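Local coordinates for protein putative PLP-dependent aminotransferase (PDB 3JU7) that probably acts as a pyridoxal-phosphate-dependent transaminase of the DegT/DnrJ/EryC1/StrS family, at residues A[219-222]-A[226-229]; A[66-71]-A[229-234]; A[349-354]-A[362-367]. All blocks are in the same frame, centred on the assembly; numbering follows the deposited sequence.

Contact 1 of 3, residues A[219-222]-A[226-229]; sequences GFDT and CTMM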
ATOM      1  N   GLY A 219      -8.747   6.654   8.018  1.00 18.85           N
ATOM      2  CA  GLY A 219      -9.372   7.887   8.519  1.00 21.09           C
ATOM      3  C   GLY A 219      -9.871   7.824   9.965  1.00 21.73           C
ATOM      4  O   GLY A 219     -10.728   8.612  10.370  1.00 23.34           O
ATOM      5  N   PHE A 220      -9.351   6.870  10.731  1.00 21.56           N
ATOM      6  CA  PHE A 220      -9.840   6.602  12.075  1.00 22.34           C
ATOM      7  C   PHE A 220      -9.397   7.613  13.066  1.00 19.27           C
ATOM      8  O   PHE A 220      -8.251   7.992  13.059  1.00 19.61           O
ATOM      9  CB  PHE A 220      -9.344   5.245  12.596  1.00 22.48           C
ATOM     10  CG  PHE A 220     -10.080   4.072  12.053  1.00 22.41           C
ATOM     11  CD1 PHE A 220     -11.284   4.218  11.357  1.00 26.13           C
ATOM     12  CD2 PHE A 220      -9.599   2.781  12.300  1.00 27.93           C
ATOM     13  CE1 PHE A 220     -11.987   3.070  10.869  1.00 27.23           C
ATOM     14  CE2 PHE A 220     -10.277   1.650  11.815  1.00 21.55           C
ATOM     15  CZ  PHE A 220     -11.469   1.798  11.111  1.00 21.05           C
ATOM     16  N   ASP A 221     -10.338   8.026  13.899  1.00 21.94           N
ATOM     17  CA  ASP A 221     -10.116   8.854  15.089  1.00 21.98           C
ATOM     18  C   ASP A 221      -9.887   7.899  16.229  1.00 23.97           C
ATOM     19  O   ASP A 221      -9.719   6.707  15.999  1.00 23.07           O
ATOM     20  CB  ASP A 221     -11.317   9.800  15.374  1.00 21.50           C
ATOM     21  CG  ASP A 221     -12.626   9.065  15.750  1.00 22.13           C
ATOM     22  OD1 ASP A 221     -12.623   7.832  15.937  1.00 14.16           O
ATOM     23  OD2 ASP A 221     -13.682   9.743  15.848  1.00 19.84           O
ATOM     24  N   THR A 222      -9.881   8.396  17.458  1.00 25.33           N
ATOM     25  CA  THR A 222      -9.499   7.562  18.571  1.00 28.89           C
ATOM     26  C   THR A 222     -10.593   6.554  18.937  1.00 29.10           C
ATOM     27  O   THR A 222     -10.351   5.666  19.732  1.00 30.05           O
ATOM     28  CB  THR A 222      -9.144   8.402  19.804  1.00 29.93           C
ATOM     29  OG1 THR A 222     -10.303   9.142  20.198  1.00 30.72           O
ATOM     30  CG2 THR A 222      -7.999   9.366  19.450  1.00 36.12           C
ATOM     31  N   CYS A 226     -14.375   6.200  11.168  1.00 20.94           N
ATOM     32  CA  CYS A 226     -13.882   6.881   9.984  1.00 22.01           C
ATOM     33  C   CYS A 226     -14.477   8.279   9.821  1.00 22.42           C
ATOM     34  O   CYS A 226     -15.666   8.450   9.502  1.00 21.49           O
ATOM     35  CB  CYS A 226     -14.232   6.089   8.729  1.00 23.81           C
ATOM     36  SG  CYS A 226     -13.629   6.916   7.227  1.00 20.37           S
ATOM     37  N   THR A 227     -13.632   9.286   9.977  1.00 25.15           N
ATOM     38  CA  THR A 227     -14.090  10.685   9.901  1.00 25.00           C
ATOM     39  C   THR A 227     -13.496  11.495   8.759  1.00 25.46           C
ATOM     40  O   THR A 227     -13.820  12.668   8.637  1.00 25.61           O
ATOM     41  CB  THR A 227     -13.746  11.426  11.173  1.00 23.06           C
ATOM     42  OG1 THR A 227     -12.334  11.603  11.217  1.00 31.37           O
ATOM     43  CG2 THR A 227     -14.233  10.650  12.382  1.00 21.06           C
HETATM   44  N   MSE A 228     -12.638  10.866   7.957  1.00 23.29           N
HETATM   45  CA  MSE A 228     -12.031  11.494   6.795  1.00 25.25           C
HETATM   46  C   MSE A 228     -11.603  10.440   5.753  1.00 24.30           C
HETATM   47  O   MSE A 228     -11.474   9.252   6.051  1.00 24.84           O
HETATM   48  CB  MSE A 228     -10.783  12.275   7.220  1.00 22.18           C
HETATM   49  CG  MSE A 228      -9.712  11.411   7.907  1.00 26.77           C
HETATM   50 SE   MSE A 228      -8.159  12.449   8.539  0.75 18.72          SE
HETATM   51  CE  MSE A 228      -8.004  13.677   7.124  1.00 30.81           C
HETATM   52  N   MSE A 229     -11.340  10.897   4.549  1.00 22.62           N
HETATM   53  CA  MSE A 229     -10.842  10.045   3.481  1.00 23.78           C
HETATM   54  C   MSE A 229      -9.578   9.336   3.956  1.00 25.91           C
HETATM   55  O   MSE A 229      -8.781   9.885   4.707  1.00 26.65           O
HETATM   56  CB  MSE A 229     -10.531  10.894   2.246  1.00 26.90           C
HETATM   57  CG  MSE A 229     -10.203  10.126   1.004  1.00 29.54           C
HETATM   58 SE   MSE A 229     -11.636   8.911   0.655  0.75 21.15          SE
HETATM   59  CE  MSE A 229     -10.917   8.229  -1.056  1.00 30.27           C
TER

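Contact 2 of 3, residues A[66-71]-A[229-234]; sequences LMAAIQ and MGFNCK. With ACT (acetate ion), chain F.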
ATOM      1  N   LEU A  66       2.411   9.502  -1.724  1.00 24.35           N
ATOM      2  CA  LEU A  66       2.064  10.566  -2.644  1.00 23.03           C
ATOM      3  C   LEU A  66       0.558  10.740  -2.617  1.00 20.74           C
ATOM      4  O   LEU A  66       0.054  11.889  -2.466  1.00 19.41           O
ATOM      5  CB  LEU A  66       2.596  10.314  -4.078  1.00 25.05           C
ATOM      6  CG  LEU A  66       4.041  10.770  -4.308  1.00 29.53           C
ATOM      7  CD1 LEU A  66       4.647  10.125  -5.552  1.00 26.50           C
ATOM      8  CD2 LEU A  66       4.099  12.290  -4.415  1.00 24.39           C
HETATM    9  N   MSE A  67      -0.147   9.615  -2.746  1.00 20.90           N
HETATM   10  CA  MSE A  67      -1.620   9.603  -2.789  1.00 21.52           C
HETATM   11  C   MSE A  67      -2.239  10.234  -1.545  1.00 21.90           C
HETATM   12  O   MSE A  67      -3.127  11.087  -1.646  1.00 20.40           O
HETATM   13  CB  MSE A  67      -2.144   8.175  -3.023  1.00 23.44           C
HETATM   14  CG  MSE A  67      -1.894   7.682  -4.471  1.00 17.96           C
HETATM   15 SE   MSE A  67      -2.074   5.755  -4.594  0.75 14.20          SE
HETATM   16  CE  MSE A  67      -3.868   5.681  -4.287  1.00 12.79           C
ATOM     17  N   ALA A  68      -1.736   9.841  -0.379  1.00 22.33           N
ATOM     18  CA  ALA A  68      -2.233  10.346   0.886  1.00 21.88           C
ATOM     19  C   ALA A  68      -2.044  11.871   0.933  1.00 24.00           C
ATOM     20  O   ALA A  68      -3.001  12.638   1.220  1.00 22.68           O
ATOM     21  CB  ALA A  68      -1.474   9.727   2.022  1.00 20.79           C
ATOM     22  N   ALA A  69      -0.803  12.288   0.653  1.00 22.86           N
ATOM     23  CA  ALA A  69      -0.395  13.695   0.727  1.00 22.85           C
ATOM     24  C   ALA A  69      -1.207  14.596  -0.228  1.00 21.44           C
ATOM     25  O   ALA A  69      -1.723  15.620   0.185  1.00 24.56           O
ATOM     26  CB  ALA A  69       1.116  13.848   0.505  1.00 18.97           C
ATOM     27  N   ILE A  70      -1.342  14.201  -1.471  1.00 20.53           N
ATOM     28  CA  ILE A  70      -2.135  14.966  -2.451  1.00 21.73           C
ATOM     29  C   ILE A  70      -3.608  15.047  -2.037  1.00 23.19           C
ATOM     30  O   ILE A  70      -4.195  16.122  -2.058  1.00 20.21           O
ATOM     31  CB  ILE A  70      -2.011  14.335  -3.860  1.00 19.17           C
ATOM     32  CG1 ILE A  70      -0.609  14.600  -4.422  1.00 22.54           C
ATOM     33  CG2 ILE A  70      -3.118  14.834  -4.837  1.00 18.45           C
ATOM     34  CD1 ILE A  70      -0.154  13.585  -5.425  1.00 18.96           C
ATOM     35  N   GLN A  71      -4.183  13.901  -1.655  1.00 24.94           N
ATOM     36  CA  GLN A  71      -5.571  13.839  -1.164  1.00 23.22           C
ATOM     37  C   GLN A  71      -5.766  14.798   0.022  1.00 23.66           C
ATOM     38  O   GLN A  71      -6.702  15.557   0.013  1.00 24.53           O
ATOM     39  CB  GLN A  71      -5.954  12.403  -0.762  1.00 22.09           C
ATOM     40  CG  GLN A  71      -7.376  12.284  -0.229  1.00 23.32           C
ATOM     41  CD  GLN A  71      -8.433  12.715  -1.242  1.00 28.65           C
ATOM     42  OE1 GLN A  71      -8.279  12.506  -2.440  1.00 33.97           O
ATOM     43  NE2 GLN A  71      -9.500  13.333  -0.756  1.00 30.40           N
HETATM   44  N   MSE A 229     -11.340  10.897   4.549  1.00 22.62           N
HETATM   45  CA  MSE A 229     -10.842  10.045   3.481  1.00 23.78           C
HETATM   46  C   MSE A 229      -9.578   9.336   3.956  1.00 25.91           C
HETATM   47  O   MSE A 229      -8.781   9.885   4.707  1.00 26.65           O
HETATM   48  CB  MSE A 229     -10.531  10.894   2.246  1.00 26.90           C
HETATM   49  CG  MSE A 229     -10.203  10.126   1.004  1.00 29.54           C
HETATM   50 SE   MSE A 229     -11.636   8.911   0.655  0.75 21.15          SE
HETATM   51  CE  MSE A 229     -10.917   8.229  -1.056  1.00 30.27           C
ATOM     52  N   GLY A 230      -9.429   8.085   3.559  1.00 24.51           N
ATOM     53  CA  GLY A 230      -8.319   7.281   4.005  1.00 21.81           C
ATOM     54  C   GLY A 230      -8.281   5.918   3.366  1.00 21.17           C
ATOM     55  O   GLY A 230      -9.112   5.555   2.502  1.00 20.41           O
ATOM     56  N   PHE A 231      -7.294   5.161   3.795  1.00 21.29           N
ATOM     57  CA  PHE A 231      -7.102   3.819   3.278  1.00 21.23           C
ATOM     58  C   PHE A 231      -6.096   3.117   4.177  1.00 20.79           C
ATOM     59  O   PHE A 231      -5.940   3.499   5.351  1.00 25.67           O
ATOM     60  CB  PHE A 231      -6.735   3.849   1.765  1.00 19.63           C
ATOM     61  CG  PHE A 231      -5.531   4.691   1.402  1.00 20.65           C
ATOM     62  CD1 PHE A 231      -4.628   5.162   2.340  1.00 22.92           C
ATOM     63  CD2 PHE A 231      -5.231   4.901   0.075  1.00 27.03           C
ATOM     64  CE1 PHE A 231      -3.501   5.892   1.961  1.00 22.31           C
ATOM     65  CE2 PHE A 231      -4.089   5.634  -0.299  1.00 29.97           C
ATOM     66  CZ  PHE A 231      -3.229   6.129   0.653  1.00 21.15           C
ATOM     67  N   ASN A 232      -5.424   2.094   3.675  1.00 20.46           N
ATOM     68  CA  ASN A 232      -4.339   1.445   4.436  1.00 20.68           C
ATOM     69  C   ASN A 232      -3.033   1.655   3.736  1.00 20.58           C
ATOM     70  O   ASN A 232      -2.847   1.113   2.625  1.00 21.56           O
ATOM     71  CB  ASN A 232      -4.537  -0.063   4.511  1.00 18.82           C
ATOM     72  CG  ASN A 232      -3.545  -0.760   5.453  1.00 24.08           C
ATOM     73  OD1 ASN A 232      -2.638  -0.125   6.031  1.00 20.11           O
ATOM     74  ND2 ASN A 232      -3.763  -2.086   5.663  1.00 19.49           N
ATOM     75  N   CYS A 233      -2.148   2.420   4.357  1.00 19.13           N
ATOM     76  CA  CYS A 233      -0.773   2.532   3.872  1.00 20.82           C
ATOM     77  C   CYS A 233       0.195   2.411   5.033  1.00 23.77           C
ATOM     78  O   CYS A 233       1.270   2.979   4.997  1.00 23.19           O
ATOM     79  CB  CYS A 233      -0.555   3.841   3.114  1.00 24.07           C
ATOM     80  SG  CYS A 233      -0.605   5.347   4.187  1.00 26.69           S
ATOM     81  N   LYS A 234      -0.202   1.622   6.039  1.00 24.50           N
ATOM     82  CA  LYS A 234       0.627   1.328   7.198  1.00 27.69           C
ATOM     83  C   LYS A 234       1.808   0.425   6.831  1.00 24.93           C
ATOM     84  O   LYS A 234       1.659  -0.561   6.129  1.00 21.87           O
ATOM     85  CB  LYS A 234      -0.206   0.673   8.327  1.00 26.09           C
ATOM     86  CG  LYS A 234      -1.371   1.554   8.789  1.00 27.23           C
ATOM     87  CD  LYS A 234      -2.314   0.924   9.759  1.00 19.61           C
ATOM     88  CE  LYS A 234      -3.390   0.061   9.140  1.00 24.50           C
ATOM     89  NZ  LYS A 234      -2.950  -1.228   8.699  1.00 23.93           N
TER
HETATM   90  C   ACT F 380      -5.886  -2.946   9.605  1.00 28.94           C
HETATM   91  O   ACT F 380      -5.514  -2.181  10.559  1.00 27.84           O
HETATM   92  OXT ACT F 380      -5.261  -2.853   8.523  1.00 26.07           O
HETATM   93  CH3 ACT F 380      -6.987  -3.953   9.749  1.00 24.63           C

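Contact 3 of 3, residues A[349-354]-A[362-367]; sequences SLPLWE and EQIVIC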
ATOM      1  N   SER A 349      20.718   6.226 -18.306  1.00 26.11           N
ATOM      2  CA  SER A 349      20.834   5.819 -16.911  1.00 25.51           C
ATOM      3  C   SER A 349      21.892   4.727 -16.812  1.00 25.38           C
ATOM      4  O   SER A 349      21.683   3.617 -17.298  1.00 27.68           O
ATOM      5  CB  SER A 349      19.488   5.290 -16.375  1.00 25.60           C
ATOM      6  OG  SER A 349      18.455   6.265 -16.468  1.00 24.63           O
ATOM      7  N   LEU A 350      23.042   5.037 -16.224  1.00 24.68           N
ATOM      8  CA  LEU A 350      24.138   4.080 -16.226  1.00 23.47           C
ATOM      9  C   LEU A 350      24.157   3.361 -14.893  1.00 25.86           C
ATOM     10  O   LEU A 350      23.832   3.946 -13.852  1.00 26.39           O
ATOM     11  CB  LEU A 350      25.484   4.732 -16.518  1.00 21.04           C
ATOM     12  CG  LEU A 350      25.642   5.461 -17.851  1.00 24.04           C
ATOM     13  CD1 LEU A 350      27.000   6.166 -17.920  1.00 19.86           C
ATOM     14  CD2 LEU A 350      25.489   4.506 -19.020  1.00 16.87           C
ATOM     15  N   PRO A 351      24.548   2.087 -14.913  1.00 25.44           N
ATOM     16  CA  PRO A 351      24.468   1.359 -13.677  1.00 26.23           C
ATOM     17  C   PRO A 351      25.403   1.865 -12.599  1.00 25.51           C
ATOM     18  O   PRO A 351      26.546   2.262 -12.858  1.00 25.22           O
ATOM     19  CB  PRO A 351      24.799  -0.089 -14.075  1.00 27.28           C
ATOM     20  CG  PRO A 351      25.224  -0.063 -15.455  1.00 25.32           C
ATOM     21  CD  PRO A 351      24.772   1.210 -16.068  1.00 26.67           C
ATOM     22  N   LEU A 352      24.882   1.810 -11.388  1.00 24.39           N
ATOM     23  CA  LEU A 352      25.599   2.144 -10.188  1.00 26.04           C
ATOM     24  C   LEU A 352      24.912   1.357  -9.083  1.00 26.07           C
ATOM     25  O   LEU A 352      23.718   1.416  -8.978  1.00 28.00           O
ATOM     26  CB  LEU A 352      25.510   3.641  -9.927  1.00 26.58           C
ATOM     27  CG  LEU A 352      26.416   4.269  -8.858  1.00 27.23           C
ATOM     28  CD1 LEU A 352      26.534   5.802  -9.108  1.00 25.25           C
ATOM     29  CD2 LEU A 352      25.911   3.994  -7.481  1.00 24.63           C
ATOM     30  N   TRP A 353      25.651   0.560  -8.319  1.00 25.46           N
ATOM     31  CA  TRP A 353      25.095  -0.181  -7.185  1.00 23.74           C
ATOM     32  C   TRP A 353      26.217  -0.536  -6.235  1.00 24.63           C
ATOM     33  O   TRP A 353      27.383  -0.516  -6.635  1.00 24.35           O
ATOM     34  CB  TRP A 353      24.351  -1.464  -7.593  1.00 22.92           C
ATOM     35  CG  TRP A 353      24.753  -2.070  -8.901  1.00 25.58           C
ATOM     36  CD1 TRP A 353      24.142  -1.871 -10.104  1.00 28.36           C
ATOM     37  CD2 TRP A 353      25.841  -2.966  -9.146  1.00 23.53           C
ATOM     38  NE1 TRP A 353      24.773  -2.590 -11.079  1.00 30.28           N
ATOM     39  CE2 TRP A 353      25.825  -3.268 -10.521  1.00 25.39           C
ATOM     40  CE3 TRP A 353      26.822  -3.540  -8.343  1.00 30.35           C
ATOM     41  CZ2 TRP A 353      26.741  -4.119 -11.102  1.00 27.06           C
ATOM     42  CZ3 TRP A 353      27.732  -4.385  -8.914  1.00 30.93           C
ATOM     43  CH2 TRP A 353      27.694  -4.666 -10.284  1.00 32.16           C
ATOM     44  N   GLU A 354      25.844  -0.848  -4.990  1.00 23.34           N
ATOM     45  CA  GLU A 354      26.799  -1.179  -3.946  1.00 25.56           C
ATOM     46  C   GLU A 354      27.573  -2.391  -4.396  1.00 25.24           C
ATOM     47  O   GLU A 354      26.986  -3.385  -4.808  1.00 29.01           O
ATOM     48  CB  GLU A 354      26.107  -1.496  -2.607  1.00 25.20           C
ATOM     49  CG  GLU A 354      25.367  -0.306  -1.950  1.00 29.40           C
ATOM     50  CD  GLU A 354      24.641  -0.718  -0.661  1.00 31.72           C
ATOM     51  OE1 GLU A 354      25.276  -1.371   0.183  1.00 35.40           O
ATOM     52  OE2 GLU A 354      23.438  -0.410  -0.490  1.00 31.49           O
ATOM     53  N   GLU A 362      35.131   1.819 -15.053  1.00 30.67           N
ATOM     54  CA  GLU A 362      36.045   1.945 -16.193  1.00 31.90           C
ATOM     55  C   GLU A 362      35.569   1.167 -17.434  1.00 31.33           C
ATOM     56  O   GLU A 362      35.498   1.742 -18.513  1.00 29.19           O
ATOM     57  CB  GLU A 362      37.472   1.550 -15.800  1.00 32.33           C
ATOM     58  CG  GLU A 362      38.512   1.660 -16.939  1.00 39.76           C
ATOM     59  CD  GLU A 362      39.969   1.537 -16.477  1.00 42.46           C
ATOM     60  OE1 GLU A 362      40.270   0.932 -15.423  1.00 45.62           O
ATOM     61  OE2 GLU A 362      40.830   2.050 -17.199  1.00 50.59           O
ATOM     62  N   GLN A 363      35.239  -0.117 -17.285  1.00 31.02           N
ATOM     63  CA  GLN A 363      34.612  -0.859 -18.381  1.00 31.67           C
ATOM     64  C   GLN A 363      33.552   0.010 -19.009  1.00 29.66           C
ATOM     65  O   GLN A 363      33.547   0.221 -20.208  1.00 28.99           O
ATOM     66  CB  GLN A 363      33.871  -2.117 -17.899  1.00 34.31           C
ATOM     67  CG  GLN A 363      34.680  -3.382 -17.593  1.00 41.46           C
ATOM     68  CD  GLN A 363      33.777  -4.638 -17.439  1.00 53.05           C
ATOM     69  OE1 GLN A 363      32.847  -4.854 -18.235  1.00 63.16           O
ATOM     70  NE2 GLN A 363      34.061  -5.464 -16.429  1.00 47.62           N
ATOM     71  N   ILE A 364      32.644   0.502 -18.171  1.00 29.66           N
ATOM     72  CA  ILE A 364      31.443   1.183 -18.631  1.00 28.23           C
ATOM     73  C   ILE A 364      31.814   2.463 -19.350  1.00 28.12           C
ATOM     74  O   ILE A 364      31.429   2.675 -20.494  1.00 27.50           O
ATOM     75  CB  ILE A 364      30.465   1.455 -17.449  1.00 29.08           C
ATOM     76  CG1 ILE A 364      29.871   0.128 -16.935  1.00 28.48           C
ATOM     77  CG2 ILE A 364      29.338   2.400 -17.853  1.00 22.12           C
ATOM     78  CD1 ILE A 364      29.114   0.252 -15.587  1.00 23.38           C
ATOM     79  N   VAL A 365      32.579   3.303 -18.674  1.00 28.91           N
ATOM     80  CA  VAL A 365      32.966   4.581 -19.235  1.00 29.47           C
ATOM     81  C   VAL A 365      33.723   4.390 -20.533  1.00 30.96           C
ATOM     82  O   VAL A 365      33.446   5.090 -21.495  1.00 31.52           O
ATOM     83  CB  VAL A 365      33.776   5.424 -18.238  1.00 30.10           C
ATOM     84  CG1 VAL A 365      34.336   6.670 -18.930  1.00 29.97           C
ATOM     85  CG2 VAL A 365      32.882   5.795 -17.018  1.00 24.03           C
ATOM     86  N   ILE A 366      34.648   3.429 -20.569  1.00 32.34           N
ATOM     87  CA  ILE A 366      35.387   3.096 -21.795  1.00 33.17           C
ATOM     88  C   ILE A 366      34.462   2.730 -22.958  1.00 35.09           C
ATOM     89  O   ILE A 366      34.701   3.137 -24.087  1.00 36.26           O
ATOM     90  CB  ILE A 366      36.404   1.963 -21.559  1.00 32.15           C
ATOM     91  CG1 ILE A 366      37.590   2.496 -20.758  1.00 30.64           C
ATOM     92  CG2 ILE A 366      36.905   1.410 -22.882  1.00 31.63           C
ATOM     93  CD1 ILE A 366      38.578   1.441 -20.355  1.00 28.89           C
ATOM     94  N   CYS A 367      33.409   1.968 -22.679  1.00 37.84           N
ATOM     95  CA  CYS A 367      32.407   1.613 -23.694  1.00 40.54           C
ATOM     96  C   CYS A 367      31.670   2.833 -24.221  1.00 41.93           C
ATOM     97  O   CYS A 367      31.335   2.884 -25.401  1.00 42.24           O
ATOM     98  CB  CYS A 367      31.360   0.640 -23.139  1.00 40.91           C
ATOM     99  SG  CYS A 367      31.894  -1.084 -22.965  1.00 53.66           S
TER

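Contact 1 of 3, residues A[219-222]-A[226-229]
G219 and T227 are joined by the main backbone bond of this contact: T227 N donates to G219 O over 3.0 Å, almost straight at the hydrogen (175°) but rising above the carbonyl plane. The same oxygen takes a weak second bond from T227 OG1 at 3.5 Å. G219 has a positive phi (65°), and its bare CA makes a C-H···O contact of 3.5 Å with M228 O.

The chain doubles back here in the loop between helices 206-215 and 237-248, a single beta bridge, F220 with C226, holding its two arms at the subunit interface. Within it, D221 OD1 accepts from the backbone N of N223 and of E225, and C226 N is hydrogen-bonded to Q326 of the second subunit.

Side-chain packing completes the contact. The F220 ring turns its CD1 edge to C226, whose CA lies in the ring plane, and CE1 is 4.3 Å from C226 CB; the ring also packs on P89 of the second subunit. With T227 OG1 between its backbone N and carbonyl carbon (chi1 70°), near G219 O, the methyl CG2 lies against the carboxylate oxygen D221 OD2 at 3.6 Å. M228 CG settles against G219 CA at 3.6 Å.

Contact 2 of 3, residues A[66-71]-A[229-234]
The segment 229-234, an extended piece of loop, passes the helical turns of 66-71 with its backbone well separated from theirs: the nearest CA atoms are those of A68 and G230, 7.5 Å apart, followed by Q71 and M229 at 8.0 Å. At such spacing the gap is bridged mainly by side chains.

M229 and Q71 meet at one end. With M229 CG anti to its backbone N (chi1 -171°), that carbon lies 3.7 Å from Q71 NE2 and also touches Q71 CG, the two side chains crossing at about a right angle. Q71 CG likewise stands opposite the backbone N (chi1 179°), which carries the amide out to the loop. At the other end the CB of F231 is directed toward the helix, and the ring reaches it through CE2 and CZ. The methyl CE of M67 comes to the ring edge, in its plane, 4.0 Å from F231 CE2; the CB of A68 lies 4.2 Å from F231 CZ, which also approaches the backbone N of A68.

Beyond F231 the loop is set by an Asx turn, in which N232 OD1 accepts from K234 N at 3.0 Å. K234 NZ reaches N232 OD1 from the opposite face at 2.9 Å, and it also bonds an acetate, probably from the crystallisation liquor, through OXT at 2.8 Å. E197 of the second subunit forms a salt bridge with K234 NZ and accepts from N232 ND2. The latter also bonds the pyridoxal-phosphate-modified lysine of that subunit, so 229-234 reaches the partner's cofactor site, consistent with active sites shared across the dimer.

Helix 62-73 turns L66 and A69 toward strands 159-161 and 182-186, and M67 and I70 onto helix 90-97, while W97 of the second subunit packs against M67, Q71 and M229.

Contact 3 of 3, residues A[349-354]-A[362-367]
P351 and I364 make the close part of this contact: CG of the proline ring touches CD1 of the isoleucine at 3.9 Å, the two side chains meeting at a slant. I364 sends its branches to different partners. CG1 lies anti to the carbonyl carbon (chi1 -69°) and takes CD1 to the proline, whereas CG2, anti to the backbone N, faces L350, whose CD1 stays 4.4 Å away from it in a looser approach. These are purely apolar meetings, and the nearest backbones, at L350 and I364, are 8.2 Å apart between CA atoms.

The arrangement is that of a strand followed by a helix packed back on it: strand 347-350, paired antiparallel with 291-294, leads into P351, and helix 358-368 returns to lay I364 over L350 and the proline. Y264 of helix 250-270 touches both L350 and I364, and its hydroxyl is hydrogen-bonded to P351 O, while L308 of helix 301-309 lies against L350.

Elsewhere on the helix the character changes. Q363 and I366 are exposed and take no part in the contact, Q363 lying on I5, and E362 is partly exposed. E354, at the other end of its segment, is also partly exposed and salt-bridged to K253.

How the contacts relate
From the N terminus, helix 62-73 comes first, and contact 2 closes the longest loop of the three, bringing residues 66-71 to 229-234 over 157 intervening residues that include much of the mixed sheet. Contact 1 nests inside that loop, joining 219-222 to 226-229 over three residues, and shares M229 with contact 2. Their centres are 12 Å apart, and both lie at the dimer interface, where the loop before helix 237-248 and helix 62-73 each meet the second subunit. Contact 3 follows in series, closing a short loop from strand 347-350 to helix 358-368, on the opposite side of the chain's centre, about 37 Å from contact 2 between centres.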